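Local coordinates for argininosuccinate lyase (Chelativorans sp., PDB 6RXA), which acts as EDDS lyase, a C-N lyase of the aspartase/fumarase superfamily, and may also split argininosuccinate into fumarate and arginine, at residues Q484-A487 and D488-Q492; R97-G100 and S101-K105; V52-E56 and Q57-T61; D126-L129 and R130-A134. The protein carries 2 engineered substitutions. All blocks are in the same frame, centred on the assembly; numbering follows the deposited sequence.

Contact 1 of 4, residues Q484-A487 and D488-Q492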
loop_
_atom_site.group_PDB
_atom_site.type_symbol
_atom_site.label_atom_id
_atom_site.label_comp_id
_atom_site.label_asym_id
_atom_site.label_seq_id
_atom_site.Cartn_x
_atom_site.Cartn_y
_atom_site.Cartn_z
ATOM N N GLN A 484 6.230 -9.297 39.205
ATOM C CA GLN A 484 6.232 -9.867 40.552
ATOM C C GLN A 484 6.181 -8.775 41.617
ATOM O O GLN A 484 5.489 -8.927 42.635
ATOM C CB GLN A 484 7.453 -10.764 40.751
ATOM C CG GLN A 484 7.355 -11.659 41.985
ATOM C CD GLN A 484 6.169 -12.608 41.924
ATOM O OE1 GLN A 484 6.076 -13.454 41.035
ATOM N NE2 GLN A 484 5.244 -12.454 42.863
ATOM N N THR A 485 6.910 -7.672 41.409
ATOM C CA THR A 485 6.847 -6.547 42.340
ATOM C C THR A 485 5.416 -6.032 42.470
ATOM O O THR A 485 4.937 -5.766 43.581
ATOM C CB THR A 485 7.777 -5.420 41.880
ATOM O OG1 THR A 485 9.144 -5.834 41.970
ATOM C CG2 THR A 485 7.580 -4.169 42.737
ATOM N N LEU A 486 4.724 -5.879 41.339
ATOM C CA LEU A 486 3.338 -5.424 41.363
ATOM C C LEU A 486 2.453 -6.418 42.102
ATOM O O LEU A 486 1.634 -6.035 42.946
ATOM C CB LEU A 486 2.843 -5.217 39.933
ATOM C CG LEU A 486 1.404 -4.727 39.757
ATOM C CD1 LEU A 486 1.165 -3.473 40.588
ATOM C CD2 LEU A 486 1.121 -4.491 38.278
ATOM N N ALA A 487 2.601 -7.711 41.795
ATOM C CA ALA A 487 1.784 -8.720 42.461
ATOM C C ALA A 487 2.010 -8.702 43.969
ATOM O O ALA A 487 1.051 -8.767 44.752
ATOM C CB ALA A 487 2.074 -10.096 41.859
ATOM N N ASP A 488 3.273 -8.572 44.398
ATOM C CA ASP A 488 3.580 -8.484 45.822
ATOM C C ASP A 488 2.945 -7.254 46.457
ATOM O O ASP A 488 2.436 -7.322 47.584
ATOM C CB ASP A 488 5.094 -8.407 46.031
ATOM C CG ASP A 488 5.798 -9.713 45.740
ATOM O OD1 ASP A 488 5.111 -10.723 45.470
ATOM O OD2 ASP A 488 7.045 -9.717 45.770
ATOM N N SER A 489 2.995 -6.116 45.761
ATOM C CA SER A 489 2.436 -4.881 46.295
ATOM C C SER A 489 0.932 -5.009 46.481
ATOM O O SER A 489 0.380 -4.563 47.496
ATOM C CB SER A 489 2.742 -3.716 45.351
ATOM O OG SER A 489 4.128 -3.416 45.322
ATOM N N VAL A 490 0.252 -5.609 45.503
ATOM C CA VAL A 490 -1.191 -5.797 45.597
ATOM C C VAL A 490 -1.535 -6.667 46.794
ATOM O O VAL A 490 -2.455 -6.359 47.561
ATOM C CB VAL A 490 -1.717 -6.386 44.274
ATOM C CG1 VAL A 490 -3.156 -6.822 44.408
ATOM C CG2 VAL A 490 -1.581 -5.376 43.165
ATOM N N GLN A 491 -0.799 -7.762 46.992
ATOM C CA GLN A 491 -1.115 -8.636 48.116
ATOM C C GLN A 491 -0.819 -7.949 49.445
ATOM O O GLN A 491 -1.588 -8.094 50.405
ATOM C CB GLN A 491 -0.399 -9.975 47.977
ATOM C CG GLN A 491 -1.021 -10.898 46.925
ATOM C CD GLN A 491 -2.551 -10.919 46.954
ATOM O OE1 GLN A 491 -3.210 -10.624 45.941
ATOM N NE2 GLN A 491 -3.123 -11.255 48.115
ATOM N N GLN A 492 0.271 -7.175 49.520
ATOM C CA GLN A 492 0.571 -6.413 50.734
ATOM C C GLN A 492 -0.612 -5.540 51.135
ATOM O O GLN A 492 -1.029 -5.531 52.301
ATOM C CB GLN A 492 1.815 -5.542 50.513
ATOM C CG GLN A 492 3.116 -6.303 50.591
ATOM C CD GLN A 492 4.286 -5.579 49.947
ATOM O OE1 GLN A 492 4.172 -4.437 49.465
ATOM N NE2 GLN A 492 5.425 -6.258 49.910
HETATM O O HOH W 1 -1.173 -10.132 43.793
#
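Gln-484 and Asp-488, one helical turn apart, are joined by their side chains as well as by the backbone. Gln-484 NE2 donates to Asp-488 OD1 at 3.1 Å. The oxygen lies almost in the plane of the amide, yet the amide nitrogen comes to it from above the carboxylate plane, 42° out, so the bond uses the amide's geometry well and the carboxylate's less well. A bend in the glutamine chain at chi2 (61°) turns the amide back toward the next turn. Beside this pair, Asp-488 N donates to Gln-484 O at 2.9 Å. Ser-489 grips Thr-485 O twice, through its backbone N at 2.9 Å and through OG at 3.0 Å; the two donors reach the carbonyl from opposite faces. OG stands beside its own backbone N (chi1 -68°), which places it over the preceding turn. These i to i+4 bonds are those of a regular alpha-helix, here the long helix 451-500. At the next positions Leu-486 CD1 meets Val-490 CG2 at 4.2 Å, and this apolar stripe faces helix 35-56, where Leu-486 rests on Gln-45, Ala-49 and Val-52. Toward solvent, a water donates to both Ala-487 O, at 2.8 Å, and Gln-491 OE1, at 3.0 Å. One turn earlier along the helix, Asn-481 O accepts a hydrogen bond from Thr-485 OG1.

Contact 2 of 4, residues R97-G100 and S101-K105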
loop_
_atom_site.group_PDB
_atom_site.type_symbol
_atom_site.label_atom_id
_atom_site.label_comp_id
_atom_site.label_asym_id
_atom_site.label_seq_id
_atom_site.Cartn_x
_atom_site.Cartn_y
_atom_site.Cartn_z
ATOM N N ARG A 97 -20.636 -2.646 40.507
ATOM C CA ARG A 97 -21.653 -3.587 40.978
ATOM C C ARG A 97 -21.073 -4.571 41.986
ATOM O O ARG A 97 -21.800 -5.072 42.852
ATOM C CB ARG A 97 -22.295 -4.336 39.813
ATOM C CG ARG A 97 -23.169 -3.449 38.943
ATOM C CD ARG A 97 -23.951 -4.262 37.924
ATOM N NE ARG A 97 -23.091 -4.884 36.916
ATOM C CZ ARG A 97 -22.736 -4.298 35.774
ATOM N NH1 ARG A 97 -23.144 -3.066 35.497
ATOM N NH2 ARG A 97 -21.960 -4.940 34.921
ATOM N N THR A 98 -19.760 -4.826 41.907
ATOM C CA THR A 98 -19.122 -5.828 42.759
ATOM C C THR A 98 -18.723 -5.256 44.117
ATOM O O THR A 98 -18.920 -5.921 45.144
ATOM C CB THR A 98 -17.904 -6.404 42.029
ATOM O OG1 THR A 98 -18.331 -7.030 40.809
ATOM C CG2 THR A 98 -17.181 -7.438 42.891
ATOM N N ILE A 99 -18.155 -4.054 44.158
ATOM C CA ILE A 99 -17.578 -3.512 45.383
ATOM C C ILE A 99 -18.207 -2.203 45.826
ATOM O O ILE A 99 -17.855 -1.704 46.904
ATOM C CB ILE A 99 -16.047 -3.344 45.273
ATOM C CG1 ILE A 99 -15.708 -2.270 44.229
ATOM C CG2 ILE A 99 -15.401 -4.667 44.934
ATOM C CD1 ILE A 99 -14.240 -1.930 44.175
ATOM N N GLY A 100 -19.076 -1.606 45.032
ATOM C CA GLY A 100 -19.672 -0.335 45.380
ATOM C C GLY A 100 -19.024 0.831 44.667
ATOM O O GLY A 100 -18.148 0.683 43.807
ATOM N N SER A 101 -19.459 2.032 45.064
ATOM C CA SER A 101 -19.114 3.239 44.329
ATOM C C SER A 101 -17.625 3.575 44.366
ATOM O O SER A 101 -17.156 4.298 43.481
ATOM C CB SER A 101 -19.935 4.411 44.863
ATOM O OG SER A 101 -19.647 4.625 46.235
ATOM N N VAL A 102 -16.876 3.081 45.355
ATOM C CA VAL A 102 -15.432 3.311 45.399
ATOM C C VAL A 102 -14.736 2.825 44.134
ATOM O O VAL A 102 -13.613 3.257 43.837
ATOM C CB VAL A 102 -14.829 2.666 46.668
ATOM C CG1 VAL A 102 -14.786 1.147 46.545
ATOM C CG2 VAL A 102 -13.436 3.236 46.943
ATOM N N ALA A 103 -15.374 1.928 43.379
ATOM C CA ALA A 103 -14.819 1.483 42.105
ATOM C C ALA A 103 -14.462 2.663 41.218
ATOM O O ALA A 103 -13.465 2.625 40.489
ATOM C CB ALA A 103 -15.832 0.599 41.377
ATOM N N GLY A 104 -15.285 3.713 41.245
ATOM C CA GLY A 104 -15.057 4.867 40.393
ATOM C C GLY A 104 -13.765 5.595 40.682
ATOM O O GLY A 104 -13.238 6.298 39.809
ATOM N N LYS A 105 -13.229 5.435 41.886
ATOM C CA LYS A 105 -12.002 6.130 42.236
ATOM C C LYS A 105 -10.789 5.570 41.522
ATOM O O LYS A 105 -9.744 6.228 41.513
ATOM C CB LYS A 105 -11.783 6.090 43.752
ATOM C CG LYS A 105 -12.785 6.935 44.517
ATOM C CD LYS A 105 -12.296 7.235 45.932
ATOM C CE LYS A 105 -13.244 8.176 46.653
ATOM N NZ LYS A 105 -12.678 8.608 47.959
#
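Gly-100 O accepts a hydrogen bond from Ala-103 N at 3.1 Å, and this bond opens a new turn just where helix 88-99 stops. Gly-100 is the terminating glycine: its phi of 101° breaks the helical path, in a region of backbone space where a beta-carbon would press on the carbonyl oxygen before it. Beyond it the backbone returns to helical angles, but the bonds reach three residues on: Gly-104 N to Ser-101 O at 3.0 Å and Lys-105 N to Val-102 O at 2.9 Å follow the first, a spacing that belongs to 3-10 turns. The N-H of Ala-103 points almost straight at its acceptor (165°).

Among the side chains, Ile-99 carries the contact. Its CG1 occupies the crowded position between backbone N and carbonyl carbon (chi1 66°), and this turns CD1 toward Val-102 and Ala-103. There it crosses Val-102 at about a right angle, both residues also lying on Thr-67 of helix 62-79. Farther along, Lys-105 NZ forms a salt bridge with Glu-64, while Ser-101 packs on Asp-381 of the second subunit. Ile-99 CD1 stops 3.9 Å from Val-102 CG1, and Ile-99 CG1 lies 4.0 Å from Ala-103 CB.

Contact 3 of 4, residues V52-E56 and Q57-T61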
loop_
_atom_site.group_PDB
_atom_site.type_symbol
_atom_site.label_atom_id
_atom_site.label_comp_id
_atom_site.label_asym_id
_atom_site.label_seq_id
_atom_site.Cartn_x
_atom_site.Cartn_y
_atom_site.Cartn_z
ATOM N N VAL A 52 -2.129 1.130 42.876
ATOM C CA VAL A 52 -0.990 1.102 43.795
ATOM C C VAL A 52 -0.303 2.464 43.841
ATOM O O VAL A 52 -0.010 2.993 44.921
ATOM C CB VAL A 52 -0.016 -0.027 43.408
ATOM C CG1 VAL A 52 1.282 0.097 44.186
ATOM C CG2 VAL A 52 -0.661 -1.379 43.647
ATOM N N MET A 53 -0.066 3.062 42.677
ATOM C CA MET A 53 0.544 4.389 42.640
ATOM C C MET A 53 -0.325 5.419 43.348
ATOM O O MET A 53 0.189 6.253 44.100
ATOM C CB MET A 53 0.821 4.796 41.189
ATOM C CG MET A 53 1.439 6.184 41.027
ATOM S SD MET A 53 0.195 7.489 40.942
ATOM C CE MET A 53 -0.651 7.066 39.422
ATOM N N LEU A 54 -1.641 5.394 43.117
ATOM C CA LEU A 54 -2.504 6.352 43.798
ATOM C C LEU A 54 -2.415 6.179 45.302
ATOM O O LEU A 54 -2.556 7.151 46.054
ATOM C CB LEU A 54 -3.956 6.182 43.381
ATOM C CG LEU A 54 -4.352 6.495 41.950
ATOM C CD1 LEU A 54 -5.837 6.263 41.763
ATOM C CD2 LEU A 54 -4.003 7.929 41.601
ATOM N N THR A 55 -2.193 4.943 45.758
ATOM C CA THR A 55 -2.057 4.681 47.186
ATOM C C THR A 55 -0.754 5.267 47.721
ATOM O O THR A 55 -0.744 5.930 48.765
ATOM C CB THR A 55 -2.102 3.178 47.439
ATOM O OG1 THR A 55 -3.228 2.618 46.760
ATOM C CG2 THR A 55 -2.269 2.903 48.945
ATOM N N GLU A 56 0.358 5.041 47.009
ATOM C CA GLU A 56 1.624 5.653 47.402
ATOM C C GLU A 56 1.492 7.166 47.500
ATOM O O GLU A 56 2.110 7.798 48.364
ATOM C CB GLU A 56 2.728 5.313 46.395
ATOM C CG GLU A 56 3.087 3.844 46.293
ATOM C CD GLU A 56 4.397 3.603 45.548
ATOM O OE1 GLU A 56 4.853 2.438 45.511
ATOM O OE2 GLU A 56 4.974 4.572 45.003
ATOM N N GLN A 57 0.713 7.769 46.602
ATOM C CA GLN A 57 0.568 9.218 46.549
ATOM C C GLN A 57 -0.451 9.751 47.550
ATOM O O GLN A 57 -0.639 10.972 47.621
ATOM C CB GLN A 57 0.184 9.662 45.136
ATOM C CG GLN A 57 1.232 9.352 44.094
ATOM C CD GLN A 57 2.564 9.982 44.420
ATOM O OE1 GLN A 57 3.454 9.335 44.970
ATOM N NE2 GLN A 57 2.698 11.256 44.111
ATOM N N GLY A 58 -1.114 8.881 48.306
ATOM C CA GLY A 58 -2.112 9.312 49.267
ATOM C C GLY A 58 -3.440 9.706 48.667
ATOM O O GLY A 58 -4.300 10.227 49.387
ATOM N N ILE A 59 -3.635 9.476 47.371
ATOM C CA ILE A 59 -4.905 9.795 46.726
ATOM C C ILE A 59 -5.972 8.795 47.143
ATOM O O ILE A 59 -7.138 9.156 47.352
ATOM C CB ILE A 59 -4.708 9.864 45.201
ATOM C CG1 ILE A 59 -3.790 11.050 44.871
ATOM C CG2 ILE A 59 -6.030 9.990 44.490
ATOM C CD1 ILE A 59 -3.305 11.084 43.443
ATOM N N LEU A 60 -5.593 7.529 47.286
ATOM C CA LEU A 60 -6.455 6.507 47.852
ATOM C C LEU A 60 -5.888 6.087 49.196
ATOM O O LEU A 60 -4.666 6.019 49.369
ATOM C CB LEU A 60 -6.505 5.255 46.973
ATOM C CG LEU A 60 -7.030 5.419 45.551
ATOM C CD1 LEU A 60 -6.891 4.087 44.810
ATOM C CD2 LEU A 60 -8.473 5.885 45.530
ATOM N N THR A 61 -6.773 5.787 50.143
ATOM C CA THR A 61 -6.345 5.146 51.368
ATOM C C THR A 61 -6.021 3.676 51.102
ATOM O O THR A 61 -6.446 3.089 50.104
ATOM C CB THR A 61 -7.453 5.221 52.418
ATOM O OG1 THR A 61 -8.576 4.442 51.985
ATOM C CG2 THR A 61 -7.901 6.657 52.623
HETATM O O HOH W 2 4.471 7.027 44.008
#
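The carboxylate of Glu-56 and the amide of Gln-57, the flat groups of this neighbouring pair, meet through a water rather than directly: it donates to Glu-56 OE2 and to Gln-57 OE1, each at 2.7 Å. The same OE2 also makes a salt bridge with Arg-214, and at the other end of the amide Gln-57 NE2 donates to Pro-209 O. With CG beside the backbone N (chi1 -63°), Gln-57 lays CG against Met-53 SD at 3.8 Å. Behind these groups the backbone ends helix 35-56 with a Schellman motif. Gly-58, with positive phi, donates its N to Thr-55 O at 3.0 Å, and Ile-59 N reaches Leu-54 O at 2.9 Å. Leu-54 O also takes Leu-60 N at 3.3 Å, well above the carbonyl plane, so one oxygen receives two backbone donors. The leucine side chain is flanked likewise: CD2 touches Ile-59 CD1 at 3.7 Å, while CB meets Leu-60 CG at 3.8 Å. Thr-61 then serves as N-cap of helix 62-79, its OG1 accepting from Glu-64 N. The turn thus pairs two kinds of chemistry. Backbone bonds and apolar packing around Leu-54 fold the chain back after the helix, whereas the water-linked polar pair joins the helix end to the region around helix 212-218, where the salt bridge from Arg-214 probably offsets the charge of Glu-56.

Contact 4 of 4, residues D126-L129 and R130-A134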
loop_
_atom_site.group_PDB
_atom_site.type_symbol
_atom_site.label_atom_id
_atom_site.label_comp_id
_atom_site.label_asym_id
_atom_site.label_seq_id
_atom_site.Cartn_x
_atom_site.Cartn_y
_atom_site.Cartn_z
ATOM N N ASP A 126 5.200 -7.458 24.642
ATOM C CA ASP A 126 5.299 -8.908 24.795
ATOM C C ASP A 126 5.395 -9.587 23.433
ATOM O O ASP A 126 6.172 -10.536 23.260
ATOM C CB ASP A 126 4.108 -9.449 25.584
ATOM C CG ASP A 126 4.361 -9.493 27.103
ATOM O OD1 ASP A 126 5.488 -9.237 27.574
ATOM O OD2 ASP A 126 3.404 -9.787 27.842
ATOM N N GLN A 127 4.632 -9.105 22.446
ATOM C CA GLN A 127 4.672 -9.720 21.123
ATOM C C GLN A 127 5.999 -9.457 20.423
ATOM O O GLN A 127 6.450 -10.275 19.614
ATOM C CB GLN A 127 3.507 -9.223 20.278
ATOM C CG GLN A 127 2.157 -9.719 20.783
ATOM C CD GLN A 127 2.038 -11.227 20.794
ATOM O OE1 GLN A 127 2.150 -11.880 19.760
ATOM N NE2 GLN A 127 1.808 -11.794 21.972
ATOM N N LEU A 128 6.634 -8.326 20.726
ATOM C CA LEU A 128 7.958 -8.045 20.182
ATOM C C LEU A 128 9.004 -8.982 20.772
ATOM O O LEU A 128 9.866 -9.487 20.041
ATOM C CB LEU A 128 8.294 -6.572 20.397
ATOM C CG LEU A 128 9.519 -5.978 19.721
ATOM C CD1 LEU A 128 9.468 -6.284 18.245
ATOM C CD2 LEU A 128 9.508 -4.480 19.970
ATOM N N LEU A 129 8.947 -9.263 22.080
ATOM C CA LEU A 129 9.857 -10.257 22.641
ATOM C C LEU A 129 9.588 -11.648 22.059
ATOM O O LEU A 129 10.522 -12.394 21.752
ATOM C CB LEU A 129 9.770 -10.279 24.166
ATOM C CG LEU A 129 10.216 -8.979 24.829
ATOM C CD1 LEU A 129 10.136 -9.090 26.341
ATOM C CD2 LEU A 129 11.624 -8.585 24.415
ATOM N N ARG A 130 8.313 -12.010 21.897
ATOM C CA ARG A 130 7.958 -13.257 21.221
ATOM C C ARG A 130 8.559 -13.315 19.820
ATOM O O ARG A 130 9.103 -14.351 19.401
ATOM C CB ARG A 130 6.433 -13.338 21.162
ATOM C CG ARG A 130 5.878 -14.582 20.514
ATOM C CD ARG A 130 4.378 -14.437 20.289
ATOM N NE ARG A 130 3.788 -15.652 19.728
ATOM C CZ ARG A 130 2.690 -15.670 18.977
ATOM N NH1 ARG A 130 2.054 -14.530 18.686
ATOM N NH2 ARG A 130 2.241 -16.827 18.502
ATOM N N THR A 131 8.480 -12.205 19.086
ATOM C CA THR A 131 9.000 -12.151 17.725
ATOM C C THR A 131 10.518 -12.241 17.709
ATOM O O THR A 131 11.088 -12.988 16.902
ATOM C CB THR A 131 8.524 -10.848 17.069
ATOM O OG1 THR A 131 7.097 -10.855 16.941
ATOM C CG2 THR A 131 9.127 -10.669 15.693
ATOM N N ILE A 132 11.194 -11.496 18.593
ATOM C CA ILE A 132 12.649 -11.575 18.685
ATOM C C ILE A 132 13.091 -12.996 19.002
ATOM O O ILE A 132 14.053 -13.500 18.421
ATOM C CB ILE A 132 13.176 -10.538 19.697
ATOM C CG1 ILE A 132 12.992 -9.138 19.097
ATOM C CG2 ILE A 132 14.635 -10.789 20.042
ATOM C CD1 ILE A 132 13.190 -7.991 20.075
ATOM N N GLU A 133 12.393 -13.670 19.915
ATOM C CA GLU A 133 12.730 -15.060 20.213
ATOM C C GLU A 133 12.598 -15.936 18.971
ATOM O O GLU A 133 13.468 -16.771 18.699
ATOM C CB GLU A 133 11.839 -15.561 21.345
ATOM C CG GLU A 133 12.125 -16.978 21.773
ATOM C CD GLU A 133 11.233 -17.420 22.917
ATOM O OE1 GLU A 133 10.011 -17.183 22.846
ATOM O OE2 GLU A 133 11.751 -17.992 23.887
ATOM N N ALA A 134 11.515 -15.762 18.201
ATOM C CA ALA A 134 11.318 -16.569 16.997
ATOM C C ALA A 134 12.373 -16.257 15.941
ATOM O O ALA A 134 12.893 -17.174 15.287
ATOM C CB ALA A 134 9.908 -16.348 16.444
#
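Gln-127 and Arg-130 run side by side, pointing the same way, and meet where Arg-130 NH1 donates to Gln-127 OE1 at 2.9 Å. The bond lies in the carbonyl plane of the amide, on a lone pair, and the oxygen sits at the guanidinium edge, while the two flat groups are turned 65° against each other. Different chain shapes bring this about. The arginine is extended from CG to NE, with CG opposite the backbone N (chi1 -179°), and reaches alongside the glutamine toward helix 329-348. Gln-127 instead bends at chi2 (-60°), which folds its amide back beside the arginine chain and leaves OE1 near NH1; the oxygen also lies 3.4 Å from Arg-130 CD. The same NH1 forms a salt bridge with Asp-333 of helix 329-348, giving this nitrogen two acceptors.

Thr-131 adds a second side-chain link. Its OG1 donates to Gln-127 O at 2.8 Å, while its backbone N donates to that same oxygen at 2.9 Å from the opposite face. On another side of helix 112-147, Leu-128 CG packs 4.2 Å from Ile-132 CD1. Ile-132 N completes the regular alpha-helical pattern with a bond to Leu-128 O at 2.8 Å. Around this helix Leu-128 and Leu-129 lean on helix 168-193, Thr-131 on helix 329-348, and Ile-132 on Trp-471 of helix 451-500, as expected in the central helical bundle of this superfamily. The chemistry implies that Gln-127 helps to fix the rotation of the guanidinium, which Asp-333 probably neutralises, and that the hydroxyl of the buried Thr-131 is satisfied by its own helix.

How the contacts relate
Contacts 1 and 4 are turns inside long helices but differ in depth: the centre of contact 4 lies about 9 Å from the centre of the chain, that of contact 1 about 34 Å. Helix 451-500 carries contact 1 and packs on contact 4. Within the bundle, contact 4 couples its arginine-glutamine link to a salt bridge with another helix; contact 1 pairs glutamine and aspartate on an exposed flank. Contacts 2 and 3 end helices 88-99 and 35-56, each at a positive-phi glycine. Contact 2, at the surface and meeting other subunits, has apolar side-chain packing; contact 3 adds a water-linked polar pair. Contact 3 touches both contacts 1 and 2, through Val-52 and Leu-60; contact 4 touches none.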